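Local coordinates for protein cGAS/DncV-like nucleotidyltransferase in E. coli homolog (Elizabethkingia meningoseptica ATCC 13253 = NBRC 12535, PDB 6E0O) that synthesises cyclic dinucleotide second messengers from nucleoside triphosphates with magnesium, probably in response to phage infection, as the signal-producing enzyme of a CBASS antiviral system, at residues R194-V199 and Q238-V243; Y201-D206 and W286-Y291; K246-M251 and F281-W286. One frame throughout, in Å; residues are numbered along the deposited sequence.

Interaction 1. Residues R194-V199 and Q238-V243; sequences RILKVV and QTLRNV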
loop_
_atom_site.group_PDB
_atom_site.type_symbol
_atom_site.label_atom_id
_atom_site.label_comp_id
_atom_site.label_asym_id
_atom_site.label_seq_id
_atom_site.Cartn_x
_atom_site.Cartn_y
_atom_site.Cartn_z
ATOM N N ARG A 194 4.930 9.551 3.592
ATOM C CA ARG A 194 5.089 10.163 2.278
ATOM C C ARG A 194 6.513 10.668 2.070
ATOM O O ARG A 194 7.090 10.480 0.994
ATOM C CB ARG A 194 4.054 11.263 2.075
ATOM C CG ARG A 194 2.642 10.716 2.018
ATOM C CD ARG A 194 1.642 11.846 1.722
ATOM N NE ARG A 194 0.319 11.540 2.247
ATOM C CZ ARG A 194 -0.307 12.229 3.199
ATOM N NH1 ARG A 194 0.245 13.307 3.749
ATOM N NH2 ARG A 194 -1.506 11.842 3.596
ATOM N N ILE A 195 7.099 11.322 3.075
ATOM C CA ILE A 195 8.479 11.788 2.929
ATOM C C ILE A 195 9.404 10.617 2.626
ATOM O O ILE A 195 10.262 10.690 1.743
ATOM C CB ILE A 195 8.942 12.550 4.183
ATOM C CG1 ILE A 195 8.239 13.894 4.299
ATOM C CG2 ILE A 195 10.459 12.738 4.148
ATOM C CD1 ILE A 195 8.387 14.535 5.668
ATOM N N LEU A 196 9.265 9.529 3.378
ATOM C CA LEU A 196 10.141 8.384 3.175
ATOM C C LEU A 196 9.897 7.706 1.830
ATOM O O LEU A 196 10.837 7.167 1.245
ATOM C CB LEU A 196 10.017 7.407 4.344
ATOM C CG LEU A 196 10.609 7.950 5.653
ATOM C CD1 LEU A 196 10.284 6.994 6.797
ATOM C CD2 LEU A 196 12.104 8.156 5.582
ATOM N N LYS A 197 8.658 7.725 1.325
ATOM C CA LYS A 197 8.410 7.236 -0.031
ATOM C C LYS A 197 9.101 8.116 -1.068
ATOM O O LYS A 197 9.655 7.612 -2.053
ATOM C CB LYS A 197 6.905 7.134 -0.297
ATOM C CG LYS A 197 6.225 5.993 0.466
ATOM C CD LYS A 197 4.727 5.916 0.203
ATOM C CE LYS A 197 4.404 5.520 -1.220
ATOM N NZ LYS A 197 2.952 5.203 -1.373
ATOM N N VAL A 198 9.075 9.436 -0.875
ATOM C CA VAL A 198 9.802 10.328 -1.776
ATOM C C VAL A 198 11.288 9.995 -1.764
ATOM O O VAL A 198 11.929 9.891 -2.815
ATOM C CB VAL A 198 9.558 11.793 -1.389
ATOM C CG1 VAL A 198 10.568 12.711 -2.084
ATOM C CG2 VAL A 198 8.142 12.206 -1.722
ATOM N N VAL A 199 11.863 9.831 -0.571
ATOM C CA VAL A 199 13.283 9.508 -0.481
ATOM C C VAL A 199 13.566 8.159 -1.138
ATOM O O VAL A 199 14.575 7.992 -1.833
ATOM C CB VAL A 199 13.758 9.570 0.983
ATOM C CG1 VAL A 199 15.197 9.111 1.088
ATOM C CG2 VAL A 199 13.602 10.985 1.531
ATOM N N GLN A 238 12.511 17.505 13.068
ATOM C CA GLN A 238 12.809 16.709 14.253
ATOM C C GLN A 238 11.968 15.435 14.291
ATOM O O GLN A 238 12.435 14.390 14.762
ATOM C CB GLN A 238 12.626 17.528 15.528
ATOM C CG GLN A 238 13.288 16.875 16.727
ATOM C CD GLN A 238 14.827 16.877 16.648
ATOM O OE1 GLN A 238 15.437 17.482 15.754
ATOM N NE2 GLN A 238 15.453 16.184 17.579
ATOM N N THR A 239 10.718 15.501 13.818
ATOM C CA THR A 239 9.904 14.289 13.765
ATOM C C THR A 239 10.546 13.254 12.856
ATOM O O THR A 239 10.630 12.072 13.203
ATOM C CB THR A 239 8.487 14.610 13.278
ATOM O OG1 THR A 239 7.815 15.410 14.250
ATOM C CG2 THR A 239 7.695 13.327 13.033
ATOM N N LEU A 240 10.997 13.685 11.675
ATOM C CA LEU A 240 11.613 12.758 10.731
ATOM C C LEU A 240 12.892 12.178 11.311
ATOM O O LEU A 240 13.160 10.982 11.166
ATOM C CB LEU A 240 11.874 13.465 9.404
ATOM C CG LEU A 240 12.487 12.636 8.271
ATOM C CD1 LEU A 240 11.613 11.451 7.899
ATOM C CD2 LEU A 240 12.729 13.552 7.073
ATOM N N ARG A 241 13.678 13.005 12.004
ATOM C CA ARG A 241 14.842 12.496 12.719
ATOM C C ARG A 241 14.432 11.429 13.724
ATOM O O ARG A 241 15.017 10.339 13.770
ATOM C CB ARG A 241 15.558 13.641 13.433
ATOM C CG ARG A 241 16.895 13.242 13.994
ATOM C CD ARG A 241 17.475 14.347 14.860
ATOM N NE ARG A 241 18.907 14.156 15.071
ATOM C CZ ARG A 241 19.433 13.390 16.015
ATOM N NH1 ARG A 241 18.646 12.731 16.857
ATOM N NH2 ARG A 241 20.753 13.287 16.109
ATOM N N ASN A 242 13.406 11.720 14.531
ATOM C CA ASN A 242 12.951 10.754 15.525
ATOM C C ASN A 242 12.520 9.444 14.872
ATOM O O ASN A 242 12.828 8.360 15.378
ATOM C CB ASN A 242 11.754 11.305 16.298
ATOM C CG ASN A 242 12.110 12.395 17.267
ATOM O OD1 ASN A 242 13.282 12.660 17.539
ATOM N ND2 ASN A 242 11.087 13.028 17.819
ATOM N N VAL A 243 11.781 9.530 13.760
ATOM C CA VAL A 243 11.280 8.342 13.074
ATOM C C VAL A 243 12.435 7.481 12.586
ATOM O O VAL A 243 12.461 6.262 12.803
ATOM C CB VAL A 243 10.360 8.763 11.912
ATOM C CG1 VAL A 243 10.121 7.606 10.947
ATOM C CG2 VAL A 243 9.025 9.263 12.446
#

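Interaction 2. Residues Y201-D206 and W286-Y291; sequences YRLIDD and WNYLGY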
loop_
_atom_site.group_PDB
_atom_site.type_symbol
_atom_site.label_atom_id
_atom_site.label_comp_id
_atom_site.label_asym_id
_atom_site.label_seq_id
_atom_site.Cartn_x
_atom_site.Cartn_y
_atom_site.Cartn_z
ATOM N N TYR A 201 11.982 6.761 -3.701
ATOM C CA TYR A 201 12.007 6.919 -5.152
ATOM C C TYR A 201 13.278 7.628 -5.612
ATOM O O TYR A 201 13.852 7.290 -6.655
ATOM C CB TYR A 201 10.774 7.688 -5.620
ATOM C CG TYR A 201 9.485 6.900 -5.524
ATOM C CD1 TYR A 201 9.407 5.583 -5.974
ATOM C CD2 TYR A 201 8.347 7.470 -4.979
ATOM C CE1 TYR A 201 8.230 4.865 -5.880
ATOM C CE2 TYR A 201 7.167 6.763 -4.885
ATOM C CZ TYR A 201 7.112 5.461 -5.332
ATOM O OH TYR A 201 5.932 4.759 -5.231
ATOM N N ARG A 202 13.729 8.629 -4.846
ATOM C CA ARG A 202 14.958 9.334 -5.205
ATOM C C ARG A 202 16.166 8.412 -5.135
ATOM O O ARG A 202 17.021 8.429 -6.031
ATOM C CB ARG A 202 15.155 10.547 -4.300
ATOM C CG ARG A 202 14.210 11.679 -4.626
ATOM C CD ARG A 202 14.176 12.733 -3.530
ATOM N NE ARG A 202 13.514 13.939 -4.005
ATOM C CZ ARG A 202 14.131 15.079 -4.309
ATOM N NH1 ARG A 202 15.442 15.211 -4.160
ATOM N NH2 ARG A 202 13.421 16.106 -4.738
ATOM N N LEU A 203 16.252 7.600 -4.080
ATOM C CA LEU A 203 17.359 6.664 -3.947
ATOM C C LEU A 203 17.328 5.618 -5.051
ATOM O O LEU A 203 18.377 5.226 -5.572
ATOM C CB LEU A 203 17.314 6.006 -2.574
ATOM C CG LEU A 203 17.600 6.915 -1.380
ATOM C CD1 LEU A 203 17.255 6.188 -0.095
ATOM C CD2 LEU A 203 19.054 7.356 -1.375
ATOM N N ILE A 204 16.134 5.159 -5.434
ATOM C CA ILE A 204 16.023 4.217 -6.548
ATOM C C ILE A 204 16.480 4.882 -7.842
ATOM O O ILE A 204 17.262 4.315 -8.610
ATOM C CB ILE A 204 14.579 3.691 -6.663
ATOM C CG1 ILE A 204 14.210 2.858 -5.434
ATOM C CG2 ILE A 204 14.396 2.867 -7.950
ATOM C CD1 ILE A 204 12.726 2.571 -5.326
ATOM N N ASP A 205 15.992 6.097 -8.100
ATOM C CA ASP A 205 16.348 6.797 -9.333
ATOM C C ASP A 205 17.848 7.045 -9.418
ATOM O O ASP A 205 18.435 6.998 -10.506
ATOM C CB ASP A 205 15.592 8.124 -9.420
ATOM C CG ASP A 205 14.122 7.942 -9.717
ATOM O OD1 ASP A 205 13.712 6.802 -10.018
ATOM O OD2 ASP A 205 13.372 8.938 -9.642
ATOM N N ASP A 206 18.482 7.316 -8.277
ATOM C CA ASP A 206 19.916 7.552 -8.219
ATOM C C ASP A 206 20.730 6.266 -8.287
ATOM O O ASP A 206 21.962 6.338 -8.347
ATOM C CB ASP A 206 20.279 8.260 -6.909
ATOM C CG ASP A 206 19.828 9.703 -6.869
ATOM O OD1 ASP A 206 19.508 10.274 -7.938
ATOM O OD2 ASP A 206 19.794 10.267 -5.752
ATOM N N TRP A 286 18.963 8.389 6.172
ATOM C CA TRP A 286 19.711 9.294 7.039
ATOM C C TRP A 286 20.828 9.993 6.278
ATOM O O TRP A 286 20.989 11.215 6.371
ATOM C CB TRP A 286 20.283 8.487 8.197
ATOM C CG TRP A 286 21.070 9.272 9.183
ATOM C CD1 TRP A 286 22.416 9.460 9.194
ATOM C CD2 TRP A 286 20.557 9.941 10.337
ATOM N NE1 TRP A 286 22.777 10.216 10.282
ATOM C CE2 TRP A 286 21.651 10.523 11.000
ATOM C CE3 TRP A 286 19.276 10.107 10.870
ATOM C CZ2 TRP A 286 21.506 11.257 12.168
ATOM C CZ3 TRP A 286 19.132 10.839 12.027
ATOM C CH2 TRP A 286 20.240 11.403 12.666
ATOM N N ASN A 287 21.603 9.227 5.512
ATOM C CA ASN A 287 22.721 9.798 4.773
ATOM C C ASN A 287 22.239 10.757 3.689
ATOM O O ASN A 287 22.825 11.829 3.494
ATOM C CB ASN A 287 23.551 8.676 4.147
ATOM C CG ASN A 287 24.276 7.833 5.175
ATOM O OD1 ASN A 287 24.388 8.210 6.336
ATOM N ND2 ASN A 287 24.798 6.691 4.739
ATOM N N TYR A 288 21.177 10.385 2.973
ATOM C CA TYR A 288 20.652 11.232 1.910
ATOM C C TYR A 288 20.136 12.546 2.467
ATOM O O TYR A 288 20.350 13.610 1.877
ATOM C CB TYR A 288 19.521 10.498 1.198
ATOM C CG TYR A 288 18.972 11.248 0.010
ATOM C CD1 TYR A 288 19.609 11.190 -1.215
ATOM C CD2 TYR A 288 17.814 12.003 0.107
ATOM C CE1 TYR A 288 19.120 11.858 -2.315
ATOM C CE2 TYR A 288 17.310 12.679 -0.987
ATOM C CZ TYR A 288 17.980 12.605 -2.199
ATOM O OH TYR A 288 17.499 13.272 -3.299
ATOM N N LEU A 289 19.430 12.486 3.595
ATOM C CA LEU A 289 18.854 13.677 4.200
ATOM C C LEU A 289 19.894 14.558 4.874
ATOM O O LEU A 289 19.667 15.764 5.006
ATOM C CB LEU A 289 17.768 13.256 5.190
ATOM C CG LEU A 289 16.553 12.602 4.516
ATOM C CD1 LEU A 289 15.700 11.828 5.520
ATOM C CD2 LEU A 289 15.718 13.636 3.773
ATOM N N GLY A 290 21.029 13.999 5.273
ATOM C CA GLY A 290 22.083 14.824 5.816
ATOM C C GLY A 290 21.914 15.167 7.266
ATOM O O GLY A 290 22.439 16.192 7.711
ATOM N N TYR A 291 21.178 14.347 8.011
ATOM C CA TYR A 291 21.101 14.505 9.451
ATOM C C TYR A 291 22.469 14.313 10.088
ATOM O O TYR A 291 23.299 13.531 9.619
ATOM C CB TYR A 291 20.127 13.486 10.040
ATOM C CG TYR A 291 18.691 13.910 9.919
ATOM C CD1 TYR A 291 18.182 14.925 10.721
ATOM C CD2 TYR A 291 17.846 13.314 8.999
ATOM C CE1 TYR A 291 16.879 15.329 10.614
ATOM C CE2 TYR A 291 16.532 13.700 8.903
ATOM C CZ TYR A 291 16.053 14.700 9.722
ATOM O OH TYR A 291 14.746 15.106 9.579
HETATM O O HOH W 1 18.538 12.661 -5.636
#

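Interaction 3. Residues K246-M251 and F281-W286; sequences KIYEDM and FMQKCW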
loop_
_atom_site.group_PDB
_atom_site.type_symbol
_atom_site.label_atom_id
_atom_site.label_comp_id
_atom_site.label_asym_id
_atom_site.label_seq_id
_atom_site.Cartn_x
_atom_site.Cartn_y
_atom_site.Cartn_z
ATOM N N LYS A 246 14.453 5.971 15.520
ATOM C CA LYS A 246 13.715 4.933 16.233
ATOM C C LYS A 246 13.685 3.628 15.443
ATOM O O LYS A 246 13.937 2.553 15.997
ATOM C CB LYS A 246 12.299 5.413 16.544
ATOM C CG LYS A 246 11.424 4.384 17.253
ATOM C CD LYS A 246 12.021 3.874 18.545
ATOM C CE LYS A 246 11.020 3.033 19.332
ATOM N NZ LYS A 246 11.703 2.151 20.335
ATOM N N ILE A 247 13.371 3.694 14.145
ATOM C CA ILE A 247 13.328 2.471 13.346
ATOM C C ILE A 247 14.711 1.834 13.285
ATOM O O ILE A 247 14.869 0.626 13.470
ATOM C CB ILE A 247 12.766 2.758 11.941
ATOM C CG1 ILE A 247 11.317 3.225 12.031
ATOM C CG2 ILE A 247 12.867 1.519 11.057
ATOM C CD1 ILE A 247 10.799 3.886 10.767
ATOM N N TYR A 248 15.731 2.645 13.010
ATOM C CA TYR A 248 17.106 2.160 12.927
ATOM C C TYR A 248 17.496 1.424 14.196
ATOM O O TYR A 248 17.968 0.283 14.146
ATOM C CB TYR A 248 17.994 3.372 12.662
ATOM C CG TYR A 248 19.475 3.196 12.505
ATOM C CD1 TYR A 248 20.311 3.179 13.608
ATOM C CD2 TYR A 248 20.057 3.180 11.250
ATOM C CE1 TYR A 248 21.687 3.092 13.464
ATOM C CE2 TYR A 248 21.425 3.105 11.100
ATOM C CZ TYR A 248 22.238 3.058 12.210
ATOM O OH TYR A 248 23.599 3.003 12.049
ATOM N N GLU A 249 17.280 2.055 15.352
ATOM C CA GLU A 249 17.646 1.428 16.612
ATOM C C GLU A 249 16.806 0.183 16.868
ATOM O O GLU A 249 17.329 -0.847 17.313
ATOM C CB GLU A 249 17.521 2.434 17.758
ATOM C CG GLU A 249 18.558 3.547 17.686
ATOM C CD GLU A 249 18.511 4.492 18.868
ATOM O OE1 GLU A 249 17.656 4.297 19.756
ATOM O OE2 GLU A 249 19.327 5.438 18.897
ATOM N N ASP A 250 15.505 0.251 16.569
ATOM C CA ASP A 250 14.643 -0.913 16.755
ATOM C C ASP A 250 15.120 -2.096 15.920
ATOM O O ASP A 250 15.027 -3.245 16.359
ATOM C CB ASP A 250 13.197 -0.566 16.398
ATOM C CG ASP A 250 12.479 0.184 17.494
ATOM O OD1 ASP A 250 12.982 0.257 18.642
ATOM O OD2 ASP A 250 11.391 0.704 17.198
ATOM N N MET A 251 15.611 -1.838 14.701
ATOM C CA MET A 251 16.080 -2.932 13.856
ATOM C C MET A 251 17.348 -3.550 14.435
ATOM O O MET A 251 17.481 -4.777 14.477
ATOM C CB MET A 251 16.318 -2.461 12.423
ATOM C CG MET A 251 15.048 -1.973 11.724
ATOM S SD MET A 251 13.660 -3.136 11.675
ATOM C CE MET A 251 12.737 -2.609 13.116
ATOM N N PHE A 281 17.827 0.568 4.717
ATOM C CA PHE A 281 17.036 1.661 4.159
ATOM C C PHE A 281 17.100 2.895 5.059
ATOM O O PHE A 281 17.276 4.014 4.577
ATOM C CB PHE A 281 15.597 1.194 3.923
ATOM C CG PHE A 281 14.698 2.273 3.388
ATOM C CD1 PHE A 281 14.919 2.822 2.137
ATOM C CD2 PHE A 281 13.636 2.740 4.136
ATOM C CE1 PHE A 281 14.100 3.819 1.646
ATOM C CE2 PHE A 281 12.824 3.742 3.654
ATOM C CZ PHE A 281 13.051 4.278 2.408
ATOM N N MET A 282 16.951 2.713 6.374
ATOM C CA MET A 282 17.039 3.860 7.278
ATOM C C MET A 282 18.397 4.550 7.171
ATOM O O MET A 282 18.487 5.780 7.189
ATOM C CB MET A 282 16.809 3.407 8.724
ATOM C CG MET A 282 15.378 3.082 9.087
ATOM S SD MET A 282 14.252 4.471 8.860
ATOM C CE MET A 282 13.497 3.968 7.342
ATOM N N GLN A 283 19.473 3.770 7.093
ATOM C CA GLN A 283 20.796 4.357 6.941
ATOM C C GLN A 283 20.883 5.180 5.663
ATOM O O GLN A 283 21.430 6.290 5.662
ATOM C CB GLN A 283 21.832 3.242 6.924
ATOM C CG GLN A 283 23.218 3.689 6.598
ATOM C CD GLN A 283 24.196 2.545 6.698
ATOM O OE1 GLN A 283 24.307 1.724 5.789
ATOM N NE2 GLN A 283 24.895 2.474 7.810
ATOM N N LYS A 284 20.381 4.638 4.550
ATOM C CA LYS A 284 20.436 5.368 3.290
ATOM C C LYS A 284 19.623 6.653 3.369
ATOM O O LYS A 284 20.039 7.696 2.846
ATOM C CB LYS A 284 19.932 4.492 2.144
ATOM C CG LYS A 284 20.805 3.295 1.834
ATOM C CD LYS A 284 22.140 3.700 1.267
ATOM C CE LYS A 284 22.849 2.492 0.675
ATOM N NZ LYS A 284 24.233 2.819 0.258
ATOM N N CYS A 285 18.464 6.597 4.027
ATOM C CA CYS A 285 17.660 7.801 4.204
ATOM C C CYS A 285 18.408 8.826 5.041
ATOM O O CYS A 285 18.451 10.013 4.701
ATOM C CB CYS A 285 16.325 7.458 4.860
ATOM S SG CYS A 285 15.180 6.529 3.817
ATOM N N TRP A 286 18.963 8.389 6.172
ATOM C CA TRP A 286 19.711 9.294 7.039
ATOM C C TRP A 286 20.828 9.993 6.278
ATOM O O TRP A 286 20.989 11.215 6.371
ATOM C CB TRP A 286 20.283 8.487 8.197
ATOM C CG TRP A 286 21.070 9.272 9.183
ATOM C CD1 TRP A 286 22.416 9.460 9.194
ATOM C CD2 TRP A 286 20.557 9.941 10.337
ATOM N NE1 TRP A 286 22.777 10.216 10.282
ATOM C CE2 TRP A 286 21.651 10.523 11.000
ATOM C CE3 TRP A 286 19.276 10.107 10.870
ATOM C CZ2 TRP A 286 21.506 11.257 12.168
ATOM C CZ3 TRP A 286 19.132 10.839 12.027
ATOM C CH2 TRP A 286 20.240 11.403 12.666
HETATM O O HOH W 2 24.441 4.574 9.641
#

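Interaction 1. Residues R194-V199 and Q238-V243
I195 is the first residue of R194-V199 to meet L240 of Q238-V243, and it does so with its short branch: I195 CG2 lies 3.8 Å from L240 CD2. The first torsion of I195 explains the choice of branch. At -70° it sets CG1 beside the backbone N and leaves CG2 opposite that nitrogen, directed at the second helix. The other methyl of L240, CD1, is 4.1 Å from the same I195 CG2, which therefore faces both tips of the leucine fork.

L196 follows and spreads its own fork over two partners one helical turn apart. L196 CD2 passes L240 CD1 at 4.1 Å, the two leucines running past each other in opposite senses, while L196 CD1 reaches V243 CG1 at 4.2 Å. K197, next in sequence, turns from this interface: its NZ hydrogen-bonds T54 O, S216 OG and the bound ligand, consistent with its assignment to the GTP site.

The backbones stay well apart, with segment axes 11.9 Å from each other at closest and crossing at -74°, so contact is made through branch ends alone. Neighbouring elements complete the packing: W11 of helix 5-11 touches I195, C285 of helix 275-289 touches L196, and L8 and L289 both touch L240.

No hydrogen bond spans the two segments, and all four touching residues are buried aliphatics. Dispersion and exclusion of water thus account for the contact, whose two steeply crossed helices meet over 149 Å² of summed buried surface.

Interaction 2. Residues Y201-D206 and W286-Y291
L203 and Y288 mark the nearest backbone approach of Y201-D206 and W286-Y291, with CA atoms 8.1 Å apart, a gap that Y288 bridges with its ring. Its first torsion (-176°) places CG opposite the backbone N and sends the ring across to Y201-D206, where R202, L203 and D206 receive it.

At the far end, R202 NH1 donates a hydrogen bond of 3.0 Å to Y288 OH. The bond is nearly straight, 163° at the hydrogen, and the hydroxyl oxygen lies in the guanidinium plane, at its edge. Since that plane and the ring are turned 66° from each other, this is an edge-on polar contact and not a stack. The R202 aliphatic chain crosses the tyrosine at about a right angle, bringing CD to 3.4 Å from Y288 OH.

Nearer the ring's root, L203 CD2 packs 3.9 Å from Y288 CD1. D206 connects through water 1, which donates to D206 OD2 at 2.7 Å and lies 2.6 Å from Y288 OH in the ring plane. The phenol oxygen is thus gripped by two hydrogen bonds, one from R202 and one shared with a water that D206 also holds.

V199 supplies further packing against Y288, and W11 touches R202. The contact is a helix-helix junction in the helical part of this CD-NTase, joining the C-terminal parts of helices 188-205 and 275-289.

Interaction 3. Residues K246-M251 and F281-W286
M282 and I247 cross at about a right angle. The first torsion of M282 sets CG beside its backbone N and against I247, and the bend at the second (-59°) brings SD back over the same residue: CG comes to 3.6 Å from I247 CG2, and SD to 3.8 Å from I247 CB.

Y248 runs past M282 in the opposite sense, its CB 4.1 Å from M282 CB. Both M282 CB and Q283 CB stand at the edge of the Y248 ring, near its plane; Q283 CB is 4.2 Å from Y248 CE2. The Q283 amide is turned 53° from that ring, and water 2 joins the polar ends, accepting from Q283 NE2 at 2.8 Å and lying 3.0 Å from Y248 OH. Apolar packing around M282 thus gives way to a water-bridged polar pair, Y248 OH and Q283 NE2.

Within K246-M251, K246 NZ meets the syn lone pair of D250 OD1 in a salt bridge, while Y257 OH bonds the other carboxylate oxygen.

The segment axes come within 9.6 Å, and their directions differ by 147°, the geometry of an antiparallel helix pair. It joins consecutive helices 236-252 and 275-289 in the C-terminal helical part of the enzyme.

In the fold
All six segments lie on or at the ends of three helices, 188-205, 236-252 and 275-289, and each interaction joins a different pair, so the set closes a triangle. The centre of interaction 1 lies about 11 Å from those of the other two, which are themselves about 12 Å apart. Along the chain interaction 1 closes before interaction 3 opens; interaction 3 is nested within the loop closed by interaction 2, while 1 and 2 alternate. The segments of 2 and 3 overlap at W286, and C285 of interaction 3 packs on L196 and V199 of interaction 1. The triangle thereby ties helix 188-205, which carries the ligand-bound K197, to the chain's C-terminal helices.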